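PDB 3FDJ: DegV family protein from Eubacterium eligens, which is of unknown function but probably binds a fatty acid, as characterised members of the DegV family do. Local coordinates for residues 66-71 against 95-100; 100-103 against 107-110. All blocks are in the same frame, centred on the assembly; numbering follows the deposited sequence.

How the contacts relate
Along the chain, helix 65-72 leads into strand 77-82, then come helix 90-102, a short turn and strand 109-114. Contact 1 sets 66-71 against 95-100, bringing two helices together around a loop of 23 residues that includes strand 77-82. Contact 2 follows at once: 100-103 meets 107-110 across just three residues, closing the turn from helix to strand. The two are consecutive, neither nested nor crossed, and share V100, which touches a partner in contact 1 alone. They also meet directly, since L69 CD2 packs 4.0 Å from Y101 CB. Helix 90-102 is thus fastened to the preceding helix by one contact and to the following strand by the other.

Contact 1. Residues 66-71 against 95-100; sequences DAWLEA and MAARAV
The indole of W68 is the flat group here, and the methyl of A97 approaches it obliquely near its root. A97 CB lies 3.3 Å from W68 CB, a tight meeting of methylene and methyl, and 3.8 Å from W68 CG. The W68 side chain also touches V7 and D9 of strand 5-9, V25 of strand 21-30, and T90 and A94 of its partner helix. At the polar corner W68 NE1 donates a hydrogen bond to S93 OG, so this buried N-H is satisfied.

Beside the tryptophan, L69 reaches across with its two branches. Its first torsion (chi1 -68°) sets CG anti to the carbonyl carbon, and from there the fork divides: CD2 comes 3.5 Å from A97 O, a contact with the backbone, while CD1 lies 3.8 Å from V100 CG1. The leucine and valine side chains cross at about a right angle, branch against branch.

A small residue suits position 97 because W68 and A97 have the nearest CA atoms across the contact, 6.1 Å apart, where the axes cross at -58° with a closest approach of 8.9 Å. A97 also touches I65 and F72, while L69 leans on Y101. Helix 65-72 thereby packs against helix 90-102, and through W68 and A71 rests on strands 5-9 and 21-30.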
loop_
_atom_site.group_PDB
_atom_site.type_symbol
_atom_site.label_atom_id
_atom_site.label_comp_id
_atom_site.label_asym_id
_atom_site.label_seq_id
_atom_site.Cartn_x
_atom_site.Cartn_y
_atom_site.Cartn_z
ATOM N N ASP A 66 6.241 17.356 11.166
ATOM C CA ASP A 66 5.843 18.588 10.471
ATOM C C ASP A 66 5.040 18.322 9.187
ATOM O O ASP A 66 4.075 19.031 8.899
ATOM C CB ASP A 66 7.064 19.462 10.138
ATOM C CG ASP A 66 7.622 20.197 11.351
ATOM O OD1 ASP A 66 6.862 20.463 12.307
ATOM O OD2 ASP A 66 8.828 20.516 11.349
ATOM N N ALA A 67 5.435 17.304 8.426
ATOM C CA ALA A 67 4.711 16.922 7.201
ATOM C C ALA A 67 3.307 16.422 7.500
ATOM O O ALA A 67 2.343 16.733 6.781
ATOM C CB ALA A 67 5.497 15.852 6.425
ATOM N N TRP A 68 3.168 15.625 8.557
ATOM C CA TRP A 68 1.835 15.195 8.981
ATOM C C TRP A 68 0.988 16.393 9.370
ATOM O O TRP A 68 -0.151 16.498 8.954
ATOM C CB TRP A 68 1.905 14.236 10.155
ATOM C CG TRP A 68 2.401 12.863 9.860
ATOM C CD1 TRP A 68 3.573 12.299 10.317
ATOM C CD2 TRP A 68 1.746 11.846 9.104
ATOM N NE1 TRP A 68 3.677 11.003 9.879
ATOM C CE2 TRP A 68 2.571 10.697 9.137
ATOM C CE3 TRP A 68 0.545 11.785 8.396
ATOM C CZ2 TRP A 68 2.236 9.518 8.469
ATOM C CZ3 TRP A 68 0.220 10.616 7.751
ATOM C CH2 TRP A 68 1.052 9.493 7.805
ATOM N N LEU A 69 1.533 17.297 10.175
ATOM C CA LEU A 69 0.755 18.453 10.637
ATOM C C LEU A 69 0.286 19.306 9.483
ATOM O O LEU A 69 -0.858 19.744 9.470
ATOM C CB LEU A 69 1.552 19.291 11.643
ATOM C CG LEU A 69 1.809 18.593 12.983
ATOM C CD1 LEU A 69 2.712 19.485 13.869
ATOM C CD2 LEU A 69 0.488 18.281 13.712
ATOM N N GLU A 70 1.162 19.509 8.503
ATOM C CA GLU A 70 0.798 20.250 7.292
ATOM C C GLU A 70 -0.386 19.558 6.612
ATOM O O GLU A 70 -1.341 20.212 6.203
ATOM C CB GLU A 70 1.985 20.338 6.337
ATOM C CG GLU A 70 1.725 21.163 5.089
ATOM C CD GLU A 70 2.949 21.305 4.189
ATOM O OE1 GLU A 70 3.628 20.288 3.895
ATOM O OE2 GLU A 70 3.214 22.443 3.756
ATOM N N ALA A 71 -0.353 18.233 6.545
ATOM C CA ALA A 71 -1.399 17.480 5.854
ATOM C C ALA A 71 -2.731 17.493 6.576
ATOM O O ALA A 71 -3.780 17.362 5.950
ATOM C CB ALA A 71 -0.962 16.039 5.622
HETATM N N MSE A 95 0.935 8.895 14.919
HETATM C CA MSE A 95 0.437 9.019 16.306
HETATM C C MSE A 95 1.103 10.181 17.036
HETATM O O MSE A 95 0.442 10.900 17.797
HETATM C CB MSE A 95 0.623 7.718 17.079
HETATM C CG MSE A 95 -0.232 6.580 16.605
HETATM SE SE MSE A 95 -2.089 6.899 17.051
HETATM C CE MSE A 95 -2.056 6.718 18.987
ATOM N N ALA A 96 2.394 10.382 16.808
ATOM C CA ALA A 96 3.100 11.505 17.401
ATOM C C ALA A 96 2.543 12.845 16.895
ATOM O O ALA A 96 2.340 13.799 17.667
ATOM C CB ALA A 96 4.629 11.375 17.123
ATOM N N ALA A 97 2.280 12.915 15.596
ATOM C CA ALA A 97 1.697 14.118 15.008
ATOM C C ALA A 97 0.260 14.355 15.514
ATOM O O ALA A 97 -0.122 15.496 15.772
ATOM C CB ALA A 97 1.736 14.015 13.461
ATOM N N ARG A 98 -0.516 13.290 15.669
ATOM C CA ARG A 98 -1.875 13.388 16.217
ATOM C C ARG A 98 -1.833 14.005 17.613
ATOM O O ARG A 98 -2.666 14.828 17.967
ATOM C CB ARG A 98 -2.533 12.009 16.284
ATOM C CG ARG A 98 -3.859 11.961 16.999
ATOM C CD ARG A 98 -4.460 10.591 16.964
ATOM N NE ARG A 98 -5.659 10.527 17.783
ATOM C CZ ARG A 98 -5.707 10.274 19.082
ATOM N NH1 ARG A 98 -4.604 10.053 19.800
ATOM N NH2 ARG A 98 -6.887 10.255 19.691
ATOM N N ALA A 99 -0.843 13.582 18.395
ATOM C CA ALA A 99 -0.682 14.067 19.765
ATOM C C ALA A 99 -0.523 15.583 19.803
ATOM O O ALA A 99 -1.131 16.269 20.640
ATOM C CB ALA A 99 0.516 13.376 20.419
ATOM N N VAL A 100 0.355 16.094 18.946
ATOM C CA VAL A 100 0.576 17.521 18.838
ATOM C C VAL A 100 -0.689 18.208 18.307
ATOM O O VAL A 100 -1.114 19.256 18.818
ATOM C CB VAL A 100 1.779 17.814 17.914
ATOM C CG1 VAL A 100 1.874 19.321 17.614
ATOM C CG2 VAL A 100 3.100 17.270 18.569
#

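Contact 2. Residues 100-103 against 107-110; sequences VYLE and QAKV
Y101 and L102 meet A108 and V110 where the helix of a beta-alpha-beta unit, strand 77-82, helix 90-102 and strand 109-114, gives way to its second strand. The first shell is apolar. Y101 CE2 lies 3.8 Å from A108 CB, and the adjoining CD2 is 3.9 Å from V110 CG2; both methyls come to the ring obliquely. The tyrosine and valine side chains cross at about a right angle. L102 supplies a second surface with a single branch: CD2 sits 3.9 Å from A108 CB and equally far from V110 CG2, and it also approaches A108 O at 3.5 Å.

Residue types fit the geometry. A108 and V110 are two apart, and both direct their side chains at the helix, while K109 between them points away. The alanine is small enough to be touched by ring and leucine together, and the branched valine offers one methyl, CG2, to both.

Y101 is positioned from further out. Having CG anti to the backbone N (chi1 -167°) places CD2 and CE2 beside V110 and A108, while H105 of the turn stacks on the ring and F72 meets it in an edge-to-face arrangement. I78 of the first strand adds an aliphatic contact. The backbone of K109 is hydrogen-bonded to D76 and I78, which fixes the second strand beside the first, and its side chain ends in a salt bridge to E140. At the far end of the tyrosine, OH is hydrogen-bonded to D75 O.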
loop_
_atom_site.group_PDB
_atom_site.type_symbol
_atom_site.label_atom_id
_atom_site.label_comp_id
_atom_site.label_asym_id
_atom_site.label_seq_id
_atom_site.Cartn_x
_atom_site.Cartn_y
_atom_site.Cartn_z
ATOM N N VAL A 100 0.355 16.094 18.946
ATOM C CA VAL A 100 0.576 17.521 18.838
ATOM C C VAL A 100 -0.689 18.208 18.307
ATOM O O VAL A 100 -1.114 19.256 18.818
ATOM C CB VAL A 100 1.779 17.814 17.914
ATOM C CG1 VAL A 100 1.874 19.321 17.614
ATOM C CG2 VAL A 100 3.100 17.270 18.569
ATOM N N TYR A 101 -1.311 17.611 17.306
ATOM C CA TYR A 101 -2.501 18.232 16.675
ATOM C C TYR A 101 -3.652 18.407 17.692
ATOM O O TYR A 101 -4.282 19.452 17.767
ATOM C CB TYR A 101 -2.937 17.404 15.478
ATOM C CG TYR A 101 -3.939 18.103 14.583
ATOM C CD1 TYR A 101 -3.514 19.062 13.669
ATOM C CD2 TYR A 101 -5.296 17.802 14.648
ATOM C CE1 TYR A 101 -4.424 19.716 12.840
ATOM C CE2 TYR A 101 -6.221 18.440 13.826
ATOM C CZ TYR A 101 -5.768 19.391 12.915
ATOM O OH TYR A 101 -6.645 20.037 12.092
ATOM N N LEU A 102 -3.889 17.388 18.498
ATOM C CA LEU A 102 -4.929 17.460 19.518
ATOM C C LEU A 102 -4.609 18.473 20.615
ATOM O O LEU A 102 -5.510 18.983 21.269
ATOM C CB LEU A 102 -5.213 16.082 20.091
ATOM C CG LEU A 102 -5.795 15.089 19.074
ATOM C CD1 LEU A 102 -6.037 13.767 19.775
ATOM C CD2 LEU A 102 -7.067 15.553 18.341
ATOM N N GLU A 103 -3.338 18.811 20.805
ATOM C CA GLU A 103 -2.980 19.874 21.742
ATOM C C GLU A 103 -3.121 21.261 21.118
ATOM O O GLU A 103 -2.971 22.270 21.813
ATOM C CB GLU A 103 -1.558 19.665 22.264
ATOM C CG GLU A 103 -1.459 18.422 23.122
ATOM C CD GLU A 103 -0.095 18.244 23.779
ATOM O OE1 GLU A 103 0.783 19.130 23.613
ATOM O OE2 GLU A 103 0.085 17.215 24.472
ATOM N N GLN A 107 -11.372 20.974 19.244
ATOM C CA GLN A 107 -12.563 20.240 18.863
ATOM C C GLN A 107 -12.228 19.053 17.943
ATOM O O GLN A 107 -13.129 18.358 17.507
ATOM C CB GLN A 107 -13.574 21.189 18.223
ATOM C CG GLN A 107 -14.369 21.987 19.242
ATOM C CD GLN A 107 -13.617 23.163 19.812
ATOM O OE1 GLN A 107 -13.156 24.038 19.062
ATOM N NE2 GLN A 107 -13.516 23.221 21.152
ATOM N N ALA A 108 -10.945 18.784 17.710
ATOM C CA ALA A 108 -10.573 17.828 16.668
ATOM C C ALA A 108 -10.767 16.397 17.126
ATOM O O ALA A 108 -10.559 16.070 18.295
ATOM C CB ALA A 108 -9.127 18.032 16.234
ATOM N N LYS A 109 -11.146 15.552 16.173
ATOM C CA LYS A 109 -11.115 14.103 16.311
ATOM C C LYS A 109 -10.240 13.549 15.211
ATOM O O LYS A 109 -10.454 13.868 14.027
ATOM C CB LYS A 109 -12.514 13.538 16.123
ATOM C CG LYS A 109 -13.490 14.037 17.145
ATOM C CD LYS A 109 -14.826 13.295 17.068
ATOM C CE LYS A 109 -15.919 14.084 16.405
ATOM N NZ LYS A 109 -17.129 14.044 17.310
ATOM N N VAL A 110 -9.262 12.730 15.585
ATOM C CA VAL A 110 -8.333 12.163 14.645
ATOM C C VAL A 110 -8.171 10.697 14.924
ATOM O O VAL A 110 -7.845 10.312 16.051
ATOM C CB VAL A 110 -6.946 12.847 14.743
ATOM C CG1 VAL A 110 -5.985 12.275 13.689
ATOM C CG2 VAL A 110 -7.082 14.389 14.579
#